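Local coordinates for putative branched-chain amino acid ABC transporter (Chromobacterium violaceum, PDB 4PYR), which is a putative periplasmic-binding-protein-like lipoprotein of the LppC family that binds glutathione and may act as an enzyme regulator, at residues M222-Y236 / A272-L284. Sequence-based numbering, arbitrary orientation.
Sequences MPWFLMPAHPAVQRY and AVRLDGVTGDLKL
V278, at the tip of the turn between strands 274-277 and 280-284, fills an apolar pocket lined by W224, A232, V233 and Y236. Its CB lies 3.8 Å from W224 CE3, and the two side chains run alongside each other. Because CG1 is turned anti to the carbonyl carbon (chi1 -59°), that methyl reaches A232 CB and V233 CG2, each at 4.1 Å, and comes obliquely upon the Y236 ring. A short branched residue suits a place hemmed in by two rings and two small side chains. On the far side of the turn M222, a selenomethionine, lies beside T279 with its chain extended, CE 3.7 Å from CG2 of T279.

The turn joins antiparallel strands at the edge of the mixed sheet in one lobe of a periplasmic-binding-protein-like fold, and it packs against the beginnings of two short helices, 223-226 and the weakly bonded 231-235. G280 has backbone angles (141/169°) that would jam a CB against the preceding carbonyl.

Across the contact W224 N donates to V278 O at 3.0 Å; P223, having no N-H to give, packs CD on the same oxygen.

H230 caps helix 231-235: its ND1 accepts from A232 N at 3.1 Å, and more weakly from V233 N. This fixes the ring with NE2 toward the hairpin, 2.9 Å from a water that donates to G277 O and D281 OD1. The edge of the ring, at CE1, approaches D276 O; the D276 carboxylate forms a salt bridge with R259.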
loop_
_atom_site.group_PDB
_atom_site.type_symbol
_atom_site.label_atom_id
_atom_site.label_comp_id
_atom_site.label_asym_id
_atom_site.label_seq_id
_atom_site.Cartn_x
_atom_site.Cartn_y
_atom_site.Cartn_z
HETATM N N MSE A 222 5.135 -5.338 -3.241
HETATM C CA MSE A 222 5.979 -5.396 -2.084
HETATM C C MSE A 222 7.199 -6.269 -2.206
HETATM O O MSE A 222 7.130 -7.363 -2.742
HETATM C CB MSE A 222 5.207 -5.998 -0.931
HETATM C CG MSE A 222 3.991 -5.176 -0.577
HETATM SE SE MSE A 222 3.315 -5.936 1.095
HETATM C CE MSE A 222 2.031 -4.443 1.343
ATOM N N PRO A 223 8.339 -5.828 -1.649
ATOM C CA PRO A 223 9.495 -6.734 -1.435
ATOM C C PRO A 223 9.095 -8.042 -0.771
ATOM O O PRO A 223 9.667 -9.115 -1.097
ATOM C CB PRO A 223 10.410 -5.914 -0.508
ATOM C CG PRO A 223 10.095 -4.529 -0.898
ATOM C CD PRO A 223 8.605 -4.470 -1.138
ATOM N N TRP A 224 8.092 -7.976 0.102
ATOM C CA TRP A 224 7.618 -9.153 0.801
ATOM C C TRP A 224 7.303 -10.324 -0.170
ATOM O O TRP A 224 7.537 -11.506 0.179
ATOM C CB TRP A 224 6.381 -8.792 1.620
ATOM C CG TRP A 224 5.888 -9.910 2.484
ATOM C CD1 TRP A 224 4.711 -10.596 2.358
ATOM C CD2 TRP A 224 6.534 -10.428 3.646
ATOM N NE1 TRP A 224 4.600 -11.528 3.367
ATOM C CE2 TRP A 224 5.703 -11.436 4.175
ATOM C CE3 TRP A 224 7.741 -10.160 4.275
ATOM C CZ2 TRP A 224 6.059 -12.179 5.286
ATOM C CZ3 TRP A 224 8.076 -10.892 5.391
ATOM C CH2 TRP A 224 7.246 -11.867 5.882
ATOM N N PHE A 225 6.762 -9.988 -1.343
ATOM C CA PHE A 225 6.474 -10.983 -2.386
ATOM C C PHE A 225 7.595 -11.113 -3.420
ATOM O O PHE A 225 7.888 -12.218 -3.912
ATOM C CB PHE A 225 5.169 -10.608 -3.133
ATOM C CG PHE A 225 3.960 -10.473 -2.232
ATOM C CD1 PHE A 225 3.518 -11.504 -1.464
ATOM C CD2 PHE A 225 3.278 -9.285 -2.177
ATOM C CE1 PHE A 225 2.401 -11.366 -0.657
ATOM C CE2 PHE A 225 2.190 -9.121 -1.345
ATOM C CZ PHE A 225 1.737 -10.164 -0.601
ATOM N N LEU A 226 8.203 -10.003 -3.814
ATOM C CA LEU A 226 9.078 -9.985 -4.981
ATOM C C LEU A 226 10.582 -10.170 -4.698
ATOM O O LEU A 226 11.337 -10.374 -5.641
ATOM C CB LEU A 226 8.877 -8.685 -5.761
ATOM C CG LEU A 226 7.490 -8.495 -6.338
ATOM C CD1 LEU A 226 7.390 -7.162 -7.040
ATOM C CD2 LEU A 226 7.142 -9.646 -7.277
HETATM N N MSE A 227 11.005 -10.014 -3.442
HETATM C CA MSE A 227 12.428 -9.994 -3.112
HETATM C C MSE A 227 12.675 -10.893 -1.933
HETATM O O MSE A 227 12.904 -10.431 -0.826
HETATM C CB MSE A 227 12.794 -8.541 -2.785
HETATM C CG MSE A 227 12.713 -7.667 -4.018
HETATM SE SE MSE A 227 13.325 -5.843 -3.524
HETATM C CE MSE A 227 15.225 -6.227 -3.172
ATOM N N PRO A 228 12.634 -12.230 -2.151
ATOM C CA PRO A 228 12.828 -13.167 -1.055
ATOM C C PRO A 228 14.142 -12.957 -0.307
ATOM O O PRO A 228 14.189 -13.187 0.912
ATOM C CB PRO A 228 12.808 -14.553 -1.731
ATOM C CG PRO A 228 12.635 -14.314 -3.183
ATOM C CD PRO A 228 12.252 -12.893 -3.407
ATOM N N ALA A 229 15.173 -12.489 -1.014
ATOM C CA ALA A 229 16.493 -12.283 -0.405
ATOM C C ALA A 229 16.768 -10.855 0.120
ATOM O O ALA A 229 17.902 -10.534 0.502
ATOM C CB ALA A 229 17.578 -12.708 -1.372
ATOM N N HIS A 230 15.745 -9.998 0.122
ATOM C CA HIS A 230 15.828 -8.719 0.801
ATOM C C HIS A 230 16.106 -9.001 2.274
ATOM O O HIS A 230 15.453 -9.838 2.865
ATOM C CB HIS A 230 14.471 -8.031 0.585
ATOM C CG HIS A 230 14.346 -6.651 1.142
ATOM N ND1 HIS A 230 14.311 -6.394 2.487
ATOM C CD2 HIS A 230 14.093 -5.471 0.531
ATOM C CE1 HIS A 230 14.126 -5.099 2.689
ATOM N NE2 HIS A 230 13.959 -4.523 1.517
ATOM N N PRO A 231 17.055 -8.274 2.891
ATOM C CA PRO A 231 17.469 -8.572 4.268
ATOM C C PRO A 231 16.326 -8.514 5.290
ATOM O O PRO A 231 16.257 -9.296 6.216
ATOM C CB PRO A 231 18.553 -7.502 4.543
ATOM C CG PRO A 231 18.302 -6.432 3.536
ATOM C CD PRO A 231 17.794 -7.141 2.318
ATOM N N ALA A 232 15.404 -7.566 5.132
ATOM C CA ALA A 232 14.273 -7.507 6.048
ATOM C C ALA A 232 13.226 -8.568 5.755
ATOM O O ALA A 232 12.663 -9.159 6.662
ATOM C CB ALA A 232 13.646 -6.108 6.020
ATOM N N VAL A 233 12.963 -8.804 4.474
ATOM C CA VAL A 233 11.979 -9.788 4.110
ATOM C C VAL A 233 12.378 -11.137 4.748
ATOM O O VAL A 233 11.556 -11.773 5.372
ATOM C CB VAL A 233 11.835 -9.928 2.600
ATOM C CG1 VAL A 233 10.960 -11.137 2.274
ATOM C CG2 VAL A 233 11.253 -8.678 1.999
ATOM N N GLN A 234 13.651 -11.492 4.666
ATOM C CA GLN A 234 14.124 -12.810 5.154
ATOM C C GLN A 234 14.007 -13.033 6.633
ATOM O O GLN A 234 13.829 -14.151 7.089
ATOM C CB GLN A 234 15.619 -12.972 4.841
ATOM C CG GLN A 234 15.944 -13.032 3.410
ATOM C CD GLN A 234 17.388 -13.366 3.199
ATOM O OE1 GLN A 234 18.268 -13.026 3.990
ATOM N NE2 GLN A 234 17.630 -14.057 2.147
ATOM N N ARG A 235 14.158 -11.991 7.441
ATOM C CA ARG A 235 14.223 -12.247 8.865
ATOM C C ARG A 235 12.871 -12.452 9.545
ATOM O O ARG A 235 12.823 -12.898 10.675
ATOM C CB ARG A 235 15.070 -11.186 9.606
ATOM C CG ARG A 235 14.499 -9.810 9.669
ATOM C CD ARG A 235 15.290 -9.020 10.718
ATOM N NE ARG A 235 14.758 -7.688 10.824
ATOM C CZ ARG A 235 15.241 -6.653 10.145
ATOM N NH1 ARG A 235 16.277 -6.838 9.332
ATOM N NH2 ARG A 235 14.686 -5.436 10.283
ATOM N N TYR A 236 11.764 -12.129 8.879
ATOM C CA TYR A 236 10.462 -12.323 9.521
ATOM C C TYR A 236 9.751 -13.566 8.995
ATOM O O TYR A 236 9.844 -13.874 7.808
ATOM C CB TYR A 236 9.571 -11.103 9.295
ATOM C CG TYR A 236 10.187 -9.832 9.793
ATOM C CD1 TYR A 236 10.282 -9.578 11.157
ATOM C CD2 TYR A 236 10.710 -8.921 8.927
ATOM C CE1 TYR A 236 10.939 -8.462 11.632
ATOM C CE2 TYR A 236 11.342 -7.763 9.394
ATOM C CZ TYR A 236 11.456 -7.558 10.757
ATOM O OH TYR A 236 12.114 -6.435 11.240
ATOM N N ALA A 272 13.110 12.419 9.699
ATOM C CA ALA A 272 14.385 11.732 9.577
ATOM C C ALA A 272 14.216 10.201 9.513
ATOM O O ALA A 272 15.239 9.489 9.472
ATOM C CB ALA A 272 15.307 12.108 10.737
ATOM N N VAL A 273 12.975 9.700 9.468
ATOM C CA VAL A 273 12.711 8.270 9.541
ATOM C C VAL A 273 12.549 7.724 8.129
ATOM O O VAL A 273 11.736 8.239 7.349
ATOM C CB VAL A 273 11.470 7.947 10.399
ATOM C CG1 VAL A 273 11.140 6.463 10.329
ATOM C CG2 VAL A 273 11.697 8.345 11.848
ATOM N N ARG A 274 13.385 6.737 7.800
ATOM C CA ARG A 274 13.320 6.005 6.554
ATOM C C ARG A 274 13.414 4.526 6.915
ATOM O O ARG A 274 13.944 4.187 7.956
ATOM C CB ARG A 274 14.482 6.377 5.650
ATOM C CG ARG A 274 14.585 7.874 5.346
ATOM C CD ARG A 274 14.985 8.146 3.909
ATOM N NE ARG A 274 14.876 9.570 3.563
ATOM C CZ ARG A 274 15.108 10.081 2.356
ATOM N NH1 ARG A 274 15.477 9.302 1.349
ATOM N NH2 ARG A 274 14.961 11.395 2.156
ATOM N N LEU A 275 12.884 3.650 6.068
ATOM C CA LEU A 275 12.903 2.212 6.347
ATOM C C LEU A 275 12.995 1.395 5.063
ATOM O O LEU A 275 12.305 1.696 4.116
ATOM C CB LEU A 275 11.606 1.794 7.054
ATOM C CG LEU A 275 11.555 0.388 7.690
ATOM C CD1 LEU A 275 12.450 0.358 8.901
ATOM C CD2 LEU A 275 10.154 -0.104 8.035
ATOM N N ASP A 276 13.834 0.359 5.077
ATOM C CA ASP A 276 13.804 -0.704 4.055
ATOM C C ASP A 276 12.648 -1.658 4.379
ATOM O O ASP A 276 12.830 -2.760 4.930
ATOM C CB ASP A 276 15.171 -1.417 3.915
ATOM C CG ASP A 276 15.628 -2.163 5.174
ATOM O OD1 ASP A 276 15.314 -1.728 6.291
ATOM O OD2 ASP A 276 16.318 -3.207 5.040
ATOM N N GLY A 277 11.444 -1.187 4.097
ATOM C CA GLY A 277 10.250 -1.828 4.541
ATOM C C GLY A 277 10.033 -3.125 3.762
ATOM O O GLY A 277 10.405 -3.225 2.587
ATOM N N VAL A 278 9.441 -4.091 4.429
ATOM C CA VAL A 278 8.954 -5.266 3.686
ATOM C C VAL A 278 7.822 -4.878 2.734
ATOM O O VAL A 278 7.571 -5.598 1.769
ATOM C CB VAL A 278 8.545 -6.455 4.566
ATOM C CG1 VAL A 278 9.689 -6.924 5.406
ATOM C CG2 VAL A 278 7.297 -6.158 5.411
ATOM N N THR A 279 7.186 -3.706 2.961
ATOM C CA THR A 279 6.103 -3.241 2.106
ATOM C C THR A 279 6.624 -2.283 1.048
ATOM O O THR A 279 5.854 -1.862 0.165
ATOM C CB THR A 279 4.991 -2.507 2.895
ATOM O OG1 THR A 279 5.517 -1.255 3.406
ATOM C CG2 THR A 279 4.420 -3.356 3.963
ATOM N N GLY A 280 7.912 -1.948 1.115
ATOM C CA GLY A 280 8.556 -1.037 0.176
ATOM C C GLY A 280 9.522 -0.145 0.923
ATOM O O GLY A 280 9.568 -0.185 2.152
ATOM N N ASP A 281 10.341 0.578 0.183
ATOM C CA ASP A 281 11.241 1.552 0.809
ATOM C C ASP A 281 10.378 2.727 1.237
ATOM O O ASP A 281 9.603 3.243 0.442
ATOM C CB ASP A 281 12.348 1.995 -0.147
ATOM C CG ASP A 281 13.545 1.048 -0.163
ATOM O OD1 ASP A 281 13.667 0.137 0.676
ATOM O OD2 ASP A 281 14.379 1.267 -1.053
ATOM N N LEU A 282 10.473 3.105 2.507
ATOM C CA LEU A 282 9.596 4.081 3.103
ATOM C C LEU A 282 10.344 5.362 3.469
ATOM O O LEU A 282 11.452 5.334 3.970
ATOM C CB LEU A 282 9.004 3.527 4.384
ATOM C CG LEU A 282 8.380 2.144 4.248
ATOM C CD1 LEU A 282 7.756 1.725 5.543
ATOM C CD2 LEU A 282 7.317 2.188 3.188
ATOM N N LYS A 283 9.670 6.468 3.214
ATOM C CA LYS A 283 10.114 7.804 3.618
ATOM C C LYS A 283 8.913 8.743 3.661
ATOM O O LYS A 283 7.908 8.519 2.971
ATOM C CB LYS A 283 11.205 8.328 2.687
ATOM C CG LYS A 283 10.769 8.793 1.309
ATOM C CD LYS A 283 11.946 9.493 0.602
ATOM C CE LYS A 283 12.712 8.609 -0.363
ATOM N NZ LYS A 283 13.195 7.336 0.241
ATOM N N LEU A 284 9.006 9.786 4.484
ATOM C CA LEU A 284 7.843 10.622 4.730
ATOM C C LEU A 284 7.629 11.530 3.531
ATOM O O LEU A 284 8.592 12.123 3.003
ATOM C CB LEU A 284 8.062 11.438 6.005
ATOM C CG LEU A 284 6.887 11.837 6.859
ATOM C CD1 LEU A 284 6.002 10.635 7.142
ATOM C CD2 LEU A 284 7.349 12.477 8.157
HETATM O O HOH W 1 12.403 -2.110 1.143
HETATM O O HOH W 2 17.016 -4.182 7.330
#